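Local coordinates for protein EreC (PDB 6XCQ) that probably hydrolyses the macrolactone ester of erythromycin and related macrolides, and so confers resistance to these antibiotics, at residues S81-L86 against I302-N307; T54-G59 against F421-C426; S76-S81 against V425-A430; T38-Q43 against E390-T395. The protein carries 1 engineered substitution. All blocks are in the same frame, centred on the assembly; numbering follows the deposited sequence.

Contact 1: S81-L86 against I302-N307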
loop_
_atom_site.group_PDB
_atom_site.type_symbol
_atom_site.label_atom_id
_atom_site.label_comp_id
_atom_site.label_asym_id
_atom_site.label_seq_id
_atom_site.Cartn_x
_atom_site.Cartn_y
_atom_site.Cartn_z
ATOM N N SER A 81 -11.138 -8.069 10.413
ATOM C CA SER A 81 -12.427 -7.718 11.008
ATOM C C SER A 81 -13.053 -6.512 10.312
ATOM O O SER A 81 -14.256 -6.495 10.038
ATOM C CB SER A 81 -12.258 -7.441 12.504
ATOM O OG SER A 81 -12.009 -8.657 13.197
ATOM N N LEU A 82 -12.260 -5.479 10.043
ATOM C CA LEU A 82 -12.833 -4.289 9.440
ATOM C C LEU A 82 -13.164 -4.515 7.966
ATOM O O LEU A 82 -14.066 -3.868 7.433
ATOM C CB LEU A 82 -11.882 -3.114 9.625
ATOM C CG LEU A 82 -12.002 -2.557 11.046
ATOM C CD1 LEU A 82 -10.845 -1.650 11.405
ATOM C CD2 LEU A 82 -13.325 -1.819 11.173
ATOM N N ILE A 83 -12.464 -5.432 7.300
ATOM C CA ILE A 83 -12.880 -5.847 5.959
ATOM C C ILE A 83 -14.273 -6.474 6.024
ATOM O O ILE A 83 -15.171 -6.110 5.256
ATOM C CB ILE A 83 -11.837 -6.807 5.349
ATOM C CG1 ILE A 83 -10.563 -6.040 4.997
ATOM C CG2 ILE A 83 -12.370 -7.492 4.096
ATOM C CD1 ILE A 83 -9.336 -6.931 4.769
ATOM N N ARG A 84 -14.492 -7.377 6.989
ATOM C CA ARG A 84 -15.824 -7.955 7.180
ATOM C C ARG A 84 -16.886 -6.872 7.343
ATOM O O ARG A 84 -17.944 -6.921 6.707
ATOM C CB ARG A 84 -15.832 -8.884 8.398
ATOM C CG ARG A 84 -15.400 -10.307 8.102
ATOM C CD ARG A 84 -15.911 -11.250 9.174
ATOM N NE ARG A 84 -17.353 -11.421 9.049
ATOM C CZ ARG A 84 -18.141 -11.884 10.010
ATOM N NH1 ARG A 84 -17.629 -12.222 11.191
ATOM N NH2 ARG A 84 -19.446 -11.999 9.789
ATOM N N TYR A 85 -16.616 -5.876 8.189
ATOM C CA TYR A 85 -17.588 -4.808 8.407
ATOM C C TYR A 85 -17.858 -4.018 7.128
ATOM O O TYR A 85 -19.013 -3.725 6.795
ATOM C CB TYR A 85 -17.087 -3.884 9.515
ATOM C CG TYR A 85 -17.824 -2.575 9.596
ATOM C CD1 TYR A 85 -19.116 -2.513 10.101
ATOM C CD2 TYR A 85 -17.220 -1.398 9.185
ATOM C CE1 TYR A 85 -19.787 -1.308 10.196
ATOM C CE2 TYR A 85 -17.879 -0.194 9.268
ATOM C CZ TYR A 85 -19.161 -0.153 9.776
ATOM O OH TYR A 85 -19.807 1.059 9.858
ATOM N N LEU A 86 -16.803 -3.642 6.406
ATOM C CA LEU A 86 -16.990 -2.819 5.214
ATOM C C LEU A 86 -17.652 -3.617 4.099
ATOM O O LEU A 86 -18.507 -3.093 3.369
ATOM C CB LEU A 86 -15.648 -2.258 4.748
ATOM C CG LEU A 86 -15.016 -1.230 5.686
ATOM C CD1 LEU A 86 -13.555 -0.940 5.297
ATOM C CD2 LEU A 86 -15.863 0.020 5.688
ATOM N N ILE A 302 -11.208 -0.858 -0.416
ATOM C CA ILE A 302 -10.549 -0.820 0.887
ATOM C C ILE A 302 -9.051 -0.805 0.616
ATOM O O ILE A 302 -8.531 -1.730 -0.019
ATOM C CB ILE A 302 -10.936 -2.042 1.737
ATOM C CG1 ILE A 302 -12.459 -2.217 1.804
ATOM C CG2 ILE A 302 -10.311 -1.977 3.121
ATOM C CD1 ILE A 302 -12.869 -3.603 2.396
ATOM N N LEU A 303 -8.343 0.233 1.064
ATOM C CA LEU A 303 -6.905 0.335 0.805
ATOM C C LEU A 303 -6.148 -0.176 2.025
ATOM O O LEU A 303 -6.336 0.341 3.129
ATOM C CB LEU A 303 -6.484 1.775 0.500
ATOM C CG LEU A 303 -7.201 2.483 -0.646
ATOM C CD1 LEU A 303 -6.608 3.899 -0.821
ATOM C CD2 LEU A 303 -7.066 1.641 -1.914
ATOM N N LEU A 304 -5.290 -1.178 1.826
ATOM C CA LEU A 304 -4.491 -1.754 2.911
ATOM C C LEU A 304 -3.087 -1.184 2.757
ATOM O O LEU A 304 -2.273 -1.685 1.976
ATOM C CB LEU A 304 -4.501 -3.286 2.844
ATOM C CG LEU A 304 -5.844 -4.023 2.961
ATOM C CD1 LEU A 304 -5.624 -5.547 3.101
ATOM C CD2 LEU A 304 -6.660 -3.486 4.142
ATOM N N ALA A 305 -2.812 -0.089 3.457
ATOM C CA ALA A 305 -1.502 0.532 3.357
ATOM C C ALA A 305 -1.081 1.013 4.741
ATOM O O ALA A 305 -1.852 0.953 5.698
ATOM C CB ALA A 305 -1.510 1.674 2.333
ATOM N N HIS A 306 0.156 1.485 4.845
ATOM C CA HIS A 306 0.673 1.953 6.129
ATOM C C HIS A 306 -0.070 3.220 6.560
ATOM O O HIS A 306 -0.577 3.970 5.716
ATOM C CB HIS A 306 2.177 2.222 6.004
ATOM C CG HIS A 306 2.910 2.270 7.313
ATOM N ND1 HIS A 306 2.949 3.399 8.097
ATOM C CD2 HIS A 306 3.654 1.338 7.959
ATOM C CE1 HIS A 306 3.684 3.165 9.173
ATOM N NE2 HIS A 306 4.129 1.923 9.112
ATOM N N ASN A 307 -0.159 3.444 7.888
ATOM C CA ASN A 307 -0.642 4.725 8.421
ATOM C C ASN A 307 -0.008 5.902 7.688
ATOM O O ASN A 307 -0.689 6.867 7.321
ATOM C CB ASN A 307 -0.327 4.869 9.920
ATOM C CG ASN A 307 -1.227 4.028 10.818
ATOM O OD1 ASN A 307 -2.081 3.271 10.354
ATOM N ND2 ASN A 307 -1.025 4.164 12.130
#
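I302 sends its side chain straight at helix 73-90, and its CD1 lodges beside I83 and L86, one helical turn apart. With CG1 beside the backbone N (chi1 -51°) and the chain extended beyond it, the tip of I302 comes to lie 4.2 Å from the CA of I83, against the helix backbone itself. L86 slants across the same isoleucine: its CD1 is 3.9 Å from I302 CG1 and touches the CG2 branch as well, while L86 CB rests 3.9 Å from I302 CD1. Both branches of I302 therefore press on one leucine methyl. The CB of I83 sets off to one side, but the extended side chain beyond it comes nearer the strand: I83 CG1 meets I302 CD1 and I83 CD1 reaches L304 CD1 at 4.3 Å. L304 lies on the same face of the strand as I302, and its side chain also touches V135 of helix 126-146. No polar atom bridges the two segments; all four touching residues are buried hydrocarbon. Helix 81-86 and strand 302-304 run nearly antiparallel, at 168°, their axes 10.6 Å apart at closest approach. L65 and I95, on the strands flanking 301-304, also touch I83 and extend the same apolar layer. Helix 73-90 is the crossover of the beta-alpha-beta unit joining the parallel strands 62-65 and 94-97, and it packs over strand 301-304 between them, as in a layered alpha/beta fold.

Contact 2: T54-G59 against F421-C426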
loop_
_atom_site.group_PDB
_atom_site.type_symbol
_atom_site.label_atom_id
_atom_site.label_comp_id
_atom_site.label_asym_id
_atom_site.label_seq_id
_atom_site.Cartn_x
_atom_site.Cartn_y
_atom_site.Cartn_z
ATOM N N THR A 54 -20.206 4.059 11.191
ATOM C CA THR A 54 -21.172 4.060 10.093
ATOM C C THR A 54 -21.374 5.444 9.481
ATOM O O THR A 54 -21.372 5.536 8.241
ATOM C CB THR A 54 -22.500 3.444 10.559
ATOM O OG1 THR A 54 -22.332 2.032 10.737
ATOM C CG2 THR A 54 -23.585 3.669 9.532
ATOM N N PRO A 55 -21.510 6.538 10.250
ATOM C CA PRO A 55 -21.620 7.865 9.612
ATOM C C PRO A 55 -20.450 8.224 8.716
ATOM O O PRO A 55 -20.658 8.753 7.616
ATOM C CB PRO A 55 -21.708 8.814 10.814
ATOM C CG PRO A 55 -22.296 8.009 11.868
ATOM C CD PRO A 55 -21.693 6.644 11.709
ATOM N N LEU A 56 -19.214 7.977 9.158
ATOM C CA LEU A 56 -18.089 8.381 8.326
ATOM C C LEU A 56 -17.949 7.486 7.106
ATOM O O LEU A 56 -17.407 7.925 6.089
ATOM C CB LEU A 56 -16.793 8.415 9.153
ATOM C CG LEU A 56 -15.991 7.175 9.548
ATOM C CD1 LEU A 56 -15.082 6.708 8.410
ATOM C CD2 LEU A 56 -15.153 7.479 10.790
ATOM N N VAL A 57 -18.449 6.253 7.172
ATOM C CA VAL A 57 -18.326 5.356 6.031
ATOM C C VAL A 57 -19.446 5.568 5.010
ATOM O O VAL A 57 -19.253 5.263 3.824
ATOM C CB VAL A 57 -18.244 3.910 6.549
ATOM C CG1 VAL A 57 -18.385 2.902 5.415
ATOM C CG2 VAL A 57 -16.902 3.704 7.252
ATOM N N GLU A 58 -20.599 6.106 5.420
ATOM C CA GLU A 58 -21.631 6.482 4.453
ATOM C C GLU A 58 -21.084 7.519 3.484
ATOM O O GLU A 58 -20.487 8.520 3.893
ATOM C CB GLU A 58 -22.869 7.053 5.155
ATOM C CG GLU A 58 -23.419 6.220 6.291
ATOM C CD GLU A 58 -24.522 6.925 7.078
ATOM O OE1 GLU A 58 -25.394 6.220 7.638
ATOM O OE2 GLU A 58 -24.515 8.177 7.137
ATOM N N GLY A 59 -21.292 7.286 2.197
ATOM C CA GLY A 59 -20.773 8.197 1.209
ATOM C C GLY A 59 -19.310 8.025 0.894
ATOM O O GLY A 59 -18.798 8.721 0.006
ATOM N N PHE A 421 -6.528 11.824 10.063
ATOM C CA PHE A 421 -7.278 10.578 9.982
ATOM C C PHE A 421 -8.728 10.838 10.356
ATOM O O PHE A 421 -9.036 11.790 11.071
ATOM C CB PHE A 421 -6.675 9.506 10.908
ATOM C CG PHE A 421 -5.268 9.156 10.552
ATOM C CD1 PHE A 421 -5.006 8.260 9.513
ATOM C CD2 PHE A 421 -4.206 9.755 11.204
ATOM C CE1 PHE A 421 -3.698 7.944 9.169
ATOM C CE2 PHE A 421 -2.902 9.443 10.852
ATOM C CZ PHE A 421 -2.659 8.535 9.823
ATOM N N ASP A 422 -9.615 9.961 9.881
ATOM C CA ASP A 422 -11.023 10.036 10.256
ATOM C C ASP A 422 -11.334 9.237 11.514
ATOM O O ASP A 422 -12.219 9.638 12.275
ATOM C CB ASP A 422 -11.912 9.542 9.112
ATOM C CG ASP A 422 -11.838 10.446 7.883
ATOM O OD1 ASP A 422 -12.547 11.475 7.847
ATOM O OD2 ASP A 422 -11.042 10.140 6.968
ATOM N N ALA A 423 -10.625 8.131 11.754
ATOM C CA ALA A 423 -10.816 7.326 12.957
ATOM C C ALA A 423 -9.493 6.664 13.312
ATOM O O ALA A 423 -8.561 6.643 12.508
ATOM C CB ALA A 423 -11.912 6.270 12.777
ATOM N N ILE A 424 -9.418 6.131 14.537
ATOM C CA ILE A 424 -8.240 5.418 15.028
ATOM C C ILE A 424 -8.672 4.089 15.626
ATOM O O ILE A 424 -9.628 4.026 16.410
ATOM C CB ILE A 424 -7.448 6.205 16.088
ATOM C CG1 ILE A 424 -7.314 7.697 15.740
ATOM C CG2 ILE A 424 -6.074 5.570 16.260
ATOM C CD1 ILE A 424 -6.287 8.005 14.648
ATOM N N VAL A 425 -7.934 3.038 15.278
ATOM C CA VAL A 425 -8.078 1.700 15.845
ATOM C C VAL A 425 -6.828 1.424 16.663
ATOM O O VAL A 425 -5.710 1.570 16.159
ATOM C CB VAL A 425 -8.260 0.661 14.723
ATOM C CG1 VAL A 425 -8.203 -0.756 15.232
ATOM C CG2 VAL A 425 -9.555 0.917 13.970
ATOM N N CYS A 426 -7.002 1.010 17.915
ATOM C CA CYS A 426 -5.852 0.788 18.781
ATOM C C CYS A 426 -5.975 -0.573 19.454
ATOM O O CYS A 426 -6.974 -0.842 20.127
ATOM C CB CYS A 426 -5.740 1.913 19.813
ATOM S SG CYS A 426 -4.274 1.759 20.877
#
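One methyl of L56 makes the contact: its CD2 sits 4.0 Å from A423 CB and 3.9 Å from the carbonyl O of D422, where the chain enters strand 423-427. The CB of D422 lies 4.2 Å from that same L56 CD2, so the methyl rests against the D422 carbonyl and the first carbons of both side chains. L56 holds its CG between its own backbone N and carbonyl carbon (chi1 78°), a less common choice in a helix, and this aims CD2 across at the strand. D422 takes part with its aliphatic carbon, while its carboxylate is engaged beyond the two segments, by the ammonium of K312 in a salt bridge and by the backbone N of A340. Both partners meet the one oxygen OD2, which probably fixes the turn of the carboxylate just ahead of the strand. On the other side, the short helix 54-57 is closed by a hydrogen bond from E58 N to T54 O, 3.0 Å, and the L56 carbonyl accepts from the guanidinium of R339. Strand 423-427 runs between strands 392-396 and 338-345; L56 also touches L396 of the former, while V57 and T54 turn to helix 73-90 at L86, Y85 and H90.

Contact 3: S76-S81 against V425-A430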
loop_
_atom_site.group_PDB
_atom_site.type_symbol
_atom_site.label_atom_id
_atom_site.label_comp_id
_atom_site.label_asym_id
_atom_site.label_seq_id
_atom_site.Cartn_x
_atom_site.Cartn_y
_atom_site.Cartn_z
ATOM N N SER A 76 -3.059 -7.452 11.273
ATOM C CA SER A 76 -3.744 -8.282 10.282
ATOM C C SER A 76 -5.105 -8.734 10.794
ATOM O O SER A 76 -6.089 -8.716 10.044
ATOM C CB SER A 76 -2.888 -9.487 9.886
ATOM O OG SER A 76 -1.732 -9.065 9.195
ATOM N N LEU A 77 -5.183 -9.113 12.069
ATOM C CA LEU A 77 -6.465 -9.503 12.646
ATOM C C LEU A 77 -7.482 -8.370 12.557
ATOM O O LEU A 77 -8.626 -8.582 12.131
ATOM C CB LEU A 77 -6.276 -9.938 14.102
ATOM C CG LEU A 77 -5.774 -11.369 14.268
ATOM C CD1 LEU A 77 -5.411 -11.650 15.731
ATOM C CD2 LEU A 77 -6.817 -12.372 13.754
ATOM N N ALA A 78 -7.089 -7.161 12.978
ATOM C CA ALA A 78 -8.017 -6.032 12.943
ATOM C C ALA A 78 -8.412 -5.689 11.515
ATOM O O ALA A 78 -9.552 -5.291 11.265
ATOM C CB ALA A 78 -7.412 -4.803 13.627
ATOM N N ARG A 79 -7.479 -5.817 10.567
ATOM C CA ARG A 79 -7.824 -5.551 9.171
ATOM C C ARG A 79 -8.880 -6.525 8.674
ATOM O O ARG A 79 -9.839 -6.122 8.008
ATOM C CB ARG A 79 -6.584 -5.629 8.284
ATOM C CG ARG A 79 -5.714 -4.409 8.367
ATOM C CD ARG A 79 -4.478 -4.566 7.523
ATOM N NE ARG A 79 -3.923 -3.258 7.211
ATOM C CZ ARG A 79 -2.827 -3.061 6.494
ATOM N NH1 ARG A 79 -2.151 -4.098 6.014
ATOM N NH2 ARG A 79 -2.410 -1.822 6.261
ATOM N N ALA A 80 -8.726 -7.812 8.995
ATOM C CA ALA A 80 -9.716 -8.792 8.564
ATOM C C ALA A 80 -11.087 -8.467 9.138
ATOM O O ALA A 80 -12.102 -8.554 8.434
ATOM C CB ALA A 80 -9.279 -10.198 8.968
ATOM N N SER A 81 -11.138 -8.069 10.413
ATOM C CA SER A 81 -12.427 -7.718 11.008
ATOM C C SER A 81 -13.053 -6.512 10.312
ATOM O O SER A 81 -14.256 -6.495 10.038
ATOM C CB SER A 81 -12.258 -7.441 12.504
ATOM O OG SER A 81 -12.009 -8.657 13.197
ATOM N N VAL A 425 -7.934 3.038 15.278
ATOM C CA VAL A 425 -8.078 1.700 15.845
ATOM C C VAL A 425 -6.828 1.424 16.663
ATOM O O VAL A 425 -5.710 1.570 16.159
ATOM C CB VAL A 425 -8.260 0.661 14.723
ATOM C CG1 VAL A 425 -8.203 -0.756 15.232
ATOM C CG2 VAL A 425 -9.555 0.917 13.970
ATOM N N CYS A 426 -7.002 1.010 17.915
ATOM C CA CYS A 426 -5.852 0.788 18.781
ATOM C C CYS A 426 -5.975 -0.573 19.454
ATOM O O CYS A 426 -6.974 -0.842 20.127
ATOM C CB CYS A 426 -5.740 1.913 19.813
ATOM S SG CYS A 426 -4.274 1.759 20.877
ATOM N N VAL A 427 -4.984 -1.437 19.243
ATOM C CA VAL A 427 -4.994 -2.803 19.770
ATOM C C VAL A 427 -4.057 -2.873 20.977
ATOM O O VAL A 427 -3.255 -1.954 21.190
ATOM C CB VAL A 427 -4.608 -3.816 18.677
ATOM C CG1 VAL A 427 -5.583 -3.712 17.482
ATOM C CG2 VAL A 427 -3.154 -3.591 18.224
ATOM N N PRO A 428 -4.135 -3.916 21.810
ATOM C CA PRO A 428 -3.364 -3.895 23.064
ATOM C C PRO A 428 -1.872 -4.124 22.888
ATOM O O PRO A 428 -1.092 -3.712 23.757
ATOM C CB PRO A 428 -4.004 -5.028 23.888
ATOM C CG PRO A 428 -5.383 -5.179 23.335
ATOM C CD PRO A 428 -5.204 -4.934 21.848
ATOM N N SER A 429 -1.448 -4.773 21.809
ATOM C CA SER A 429 -0.061 -5.189 21.664
ATOM C C SER A 429 0.216 -5.340 20.178
ATOM O O SER A 429 -0.713 -5.421 19.371
ATOM C CB SER A 429 0.203 -6.508 22.407
ATOM O OG SER A 429 -0.699 -7.504 21.939
ATOM N N ALA A 430 1.508 -5.383 19.815
ATOM C CA ALA A 430 1.893 -5.460 18.393
ATOM C C ALA A 430 3.040 -6.461 18.230
ATOM O O ALA A 430 4.208 -6.089 18.126
ATOM C CB ALA A 430 2.274 -4.078 17.840
#
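The methyl of A78 faces two valines of strand 423-427, lying 4.4 Å from V425 CG1 and 4.4 Å from V427 CG1. The three carbons form a nearly equilateral triangle, since V425 CG1 and V427 CG1 are about 4.5 Å apart. Though they share a face of the strand, the two valines present this branch through different rotations. In V425, CG1 stands opposite the backbone N (chi1 171°), which leans it along the strand toward V427. In V427, CG1 instead lies beside the backbone N and opposite the carbonyl carbon (chi1 -58°), leaning back toward V425. The two branches thus converge on the alanine, whose CB has no torsion to adjust and is placed by the helix alone. Around this meeting point, F343 of the neighbouring strand 338-345 and L39 of the loop after strand 33-36 also touch A78. Farther along, S429 OG is hydrogen-bonded to E74 OE2, a polar tie back to the start of the same helix. Between the two segments the chemistry is purely methyl against methyl, only 64 Å² of buried surface without hydrogen bond or charge, which implies non-directional van der Waals packing in a buried apolar layer.

Contact 4: T38-Q43 against E390-T395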
loop_
_atom_site.group_PDB
_atom_site.type_symbol
_atom_site.label_atom_id
_atom_site.label_comp_id
_atom_site.label_asym_id
_atom_site.label_seq_id
_atom_site.Cartn_x
_atom_site.Cartn_y
_atom_site.Cartn_z
ATOM N N THR A 38 -14.326 -7.644 20.190
ATOM C CA THR A 38 -14.273 -8.661 19.152
ATOM C C THR A 38 -13.347 -8.289 17.996
ATOM O O THR A 38 -13.214 -9.078 17.054
ATOM C CB THR A 38 -15.688 -8.965 18.628
ATOM O OG1 THR A 38 -16.208 -7.854 17.885
ATOM C CG2 THR A 38 -16.631 -9.277 19.800
ATOM N N LEU A 39 -12.666 -7.136 18.064
ATOM C CA LEU A 39 -11.898 -6.657 16.911
ATOM C C LEU A 39 -10.855 -7.674 16.460
ATOM O O LEU A 39 -10.629 -7.849 15.256
ATOM C CB LEU A 39 -11.218 -5.331 17.236
ATOM C CG LEU A 39 -10.294 -4.760 16.147
ATOM C CD1 LEU A 39 -11.098 -4.195 14.988
ATOM C CD2 LEU A 39 -9.364 -3.695 16.715
ATOM N N LEU A 40 -10.214 -8.364 17.401
ATOM C CA LEU A 40 -9.160 -9.297 17.035
ATOM C C LEU A 40 -9.686 -10.703 16.797
ATOM O O LEU A 40 -8.895 -11.646 16.710
ATOM C CB LEU A 40 -8.069 -9.304 18.107
ATOM C CG LEU A 40 -7.471 -7.917 18.376
ATOM C CD1 LEU A 40 -6.509 -7.969 19.549
ATOM C CD2 LEU A 40 -6.797 -7.328 17.128
ATOM N N GLN A 41 -11.000 -10.865 16.668
ATOM C CA GLN A 41 -11.615 -12.170 16.438
ATOM C C GLN A 41 -12.558 -12.065 15.249
ATOM O O GLN A 41 -13.785 -12.013 15.414
ATOM C CB GLN A 41 -12.314 -12.661 17.709
ATOM C CG GLN A 41 -11.360 -12.641 18.907
ATOM C CD GLN A 41 -11.927 -13.316 20.129
ATOM O OE1 GLN A 41 -12.679 -14.280 20.016
ATOM N NE2 GLN A 41 -11.569 -12.813 21.311
ATOM N N PRO A 42 -12.013 -12.052 14.025
ATOM C CA PRO A 42 -12.855 -11.837 12.838
ATOM C C PRO A 42 -13.991 -12.837 12.683
ATOM O O PRO A 42 -15.019 -12.498 12.086
ATOM C CB PRO A 42 -11.855 -11.961 11.676
ATOM C CG PRO A 42 -10.510 -11.750 12.278
ATOM C CD PRO A 42 -10.596 -12.255 13.677
ATOM N N GLN A 43 -13.824 -14.061 13.179
ATOM C CA GLN A 43 -14.860 -15.078 13.086
ATOM C C GLN A 43 -16.002 -14.865 14.070
ATOM O O GLN A 43 -17.099 -15.382 13.834
ATOM C CB GLN A 43 -14.250 -16.459 13.305
ATOM C CG GLN A 43 -13.748 -17.093 12.025
ATOM C CD GLN A 43 -12.725 -16.227 11.304
ATOM O OE1 GLN A 43 -13.001 -15.676 10.231
ATOM N NE2 GLN A 43 -11.533 -16.114 11.883
ATOM N N GLU A 390 -7.671 -2.460 28.528
ATOM C CA GLU A 390 -8.083 -3.856 28.653
ATOM C C GLU A 390 -8.174 -4.541 27.291
ATOM O O GLU A 390 -7.436 -5.497 27.012
ATOM C CB GLU A 390 -9.416 -3.918 29.396
ATOM C CG GLU A 390 -10.081 -5.256 29.405
ATOM C CD GLU A 390 -10.695 -5.530 30.742
ATOM O OE1 GLU A 390 -10.100 -6.314 31.502
ATOM O OE2 GLU A 390 -11.743 -4.930 31.046
ATOM N N ASP A 391 -9.084 -4.080 26.433
ATOM C CA ASP A 391 -9.217 -4.647 25.088
ATOM C C ASP A 391 -8.863 -3.585 24.041
ATOM O O ASP A 391 -8.181 -2.611 24.370
ATOM C CB ASP A 391 -10.639 -5.187 24.873
ATOM C CG ASP A 391 -10.891 -6.508 25.602
ATOM O OD1 ASP A 391 -10.023 -7.406 25.563
ATOM O OD2 ASP A 391 -11.976 -6.654 26.201
ATOM N N SER A 392 -9.323 -3.740 22.790
ATOM C CA SER A 392 -9.042 -2.743 21.766
ATOM C C SER A 392 -10.045 -1.600 21.800
ATOM O O SER A 392 -11.097 -1.671 22.432
ATOM C CB SER A 392 -9.057 -3.351 20.362
ATOM O OG SER A 392 -8.201 -4.462 20.284
ATOM N N CYS A 393 -9.745 -0.565 21.025
ATOM C CA CYS A 393 -10.506 0.669 21.098
ATOM C C CYS A 393 -10.655 1.273 19.706
ATOM O O CYS A 393 -9.737 1.214 18.889
ATOM C CB CYS A 393 -9.815 1.655 22.046
ATOM S SG CYS A 393 -10.696 3.221 22.238
ATOM N N LEU A 394 -11.806 1.891 19.460
ATOM C CA LEU A 394 -12.082 2.592 18.211
ATOM C C LEU A 394 -12.578 3.993 18.538
ATOM O O LEU A 394 -13.528 4.140 19.313
ATOM C CB LEU A 394 -13.128 1.823 17.402
ATOM C CG LEU A 394 -13.630 2.318 16.057
ATOM C CD1 LEU A 394 -12.470 2.542 15.109
ATOM C CD2 LEU A 394 -14.572 1.269 15.508
ATOM N N THR A 395 -11.943 5.017 17.954
ATOM C CA THR A 395 -12.241 6.405 18.268
ATOM C C THR A 395 -12.271 7.241 16.997
ATOM O O THR A 395 -11.478 7.020 16.078
ATOM C CB THR A 395 -11.224 7.004 19.267
ATOM O OG1 THR A 395 -11.689 8.283 19.712
ATOM C CG2 THR A 395 -9.854 7.197 18.644
#
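S392 meets two consecutive leucines, L39 and L40, at the point where the run 390-395 becomes a strand. Just ahead of it, D391 turns its carboxylate to R37, a salt bridge to the residue after strand 33-36, next to the start of the 38-43 loop. S392 itself points at the loop. Its CB is 3.7 Å from L39 CD2, and its OG lies 3.8 Å from the same methyl and 4.0 Å from L40 CD1. T38 to Q41 form a type I beta turn, closed by a bond from Q41 N to T38 O of 2.9 Å, with L39 and L40 at its two central positions. Consecutive places in the turn and different first torsions, L39 CG opposite its backbone N (chi1 176°) and L40 CG beside it, bring both side chains to the one serine. This turn leads out of the edge strand 33-36 of the mixed sheet, antiparallel to 392-396, and packs over the face of the sheet. C393 points the opposite way from S392 and is joined by a disulfide to C387 of helix 379-387. L394 points to the loop side again; in one of its two modelled conformers its side chain lies on V425 and I52. T395 reverts to the far face, packing on Y382 and I383, and its OG1 is hydrogen-bonded to the carbonyl O of T32.

Contacts 1 and 3 use successive turns of helix 73-90, their centres 10 Å apart, and S81 belongs to both; L82 CD1 connects them to the strand through V425 CG2 at 3.9 Å. Contacts 3 and 4 are the nearest pair, with centres 7 Å apart: S81 OG bonds to L39 O at 2.6 Å, tying the helix to the loop 38-43. Strands 392-396 and 423-427 pair directly, I424 N to T395 O being 2.7 Å, which couples contact 4 to contact 2. Contact 2 reaches contact 1 through Y85 OH and T54 OG1, 2.8 Å apart. Contacts 1 and 3 lie on helix 73-90, contacts 2 and 4 border it, and all four reach the same mixed sheet.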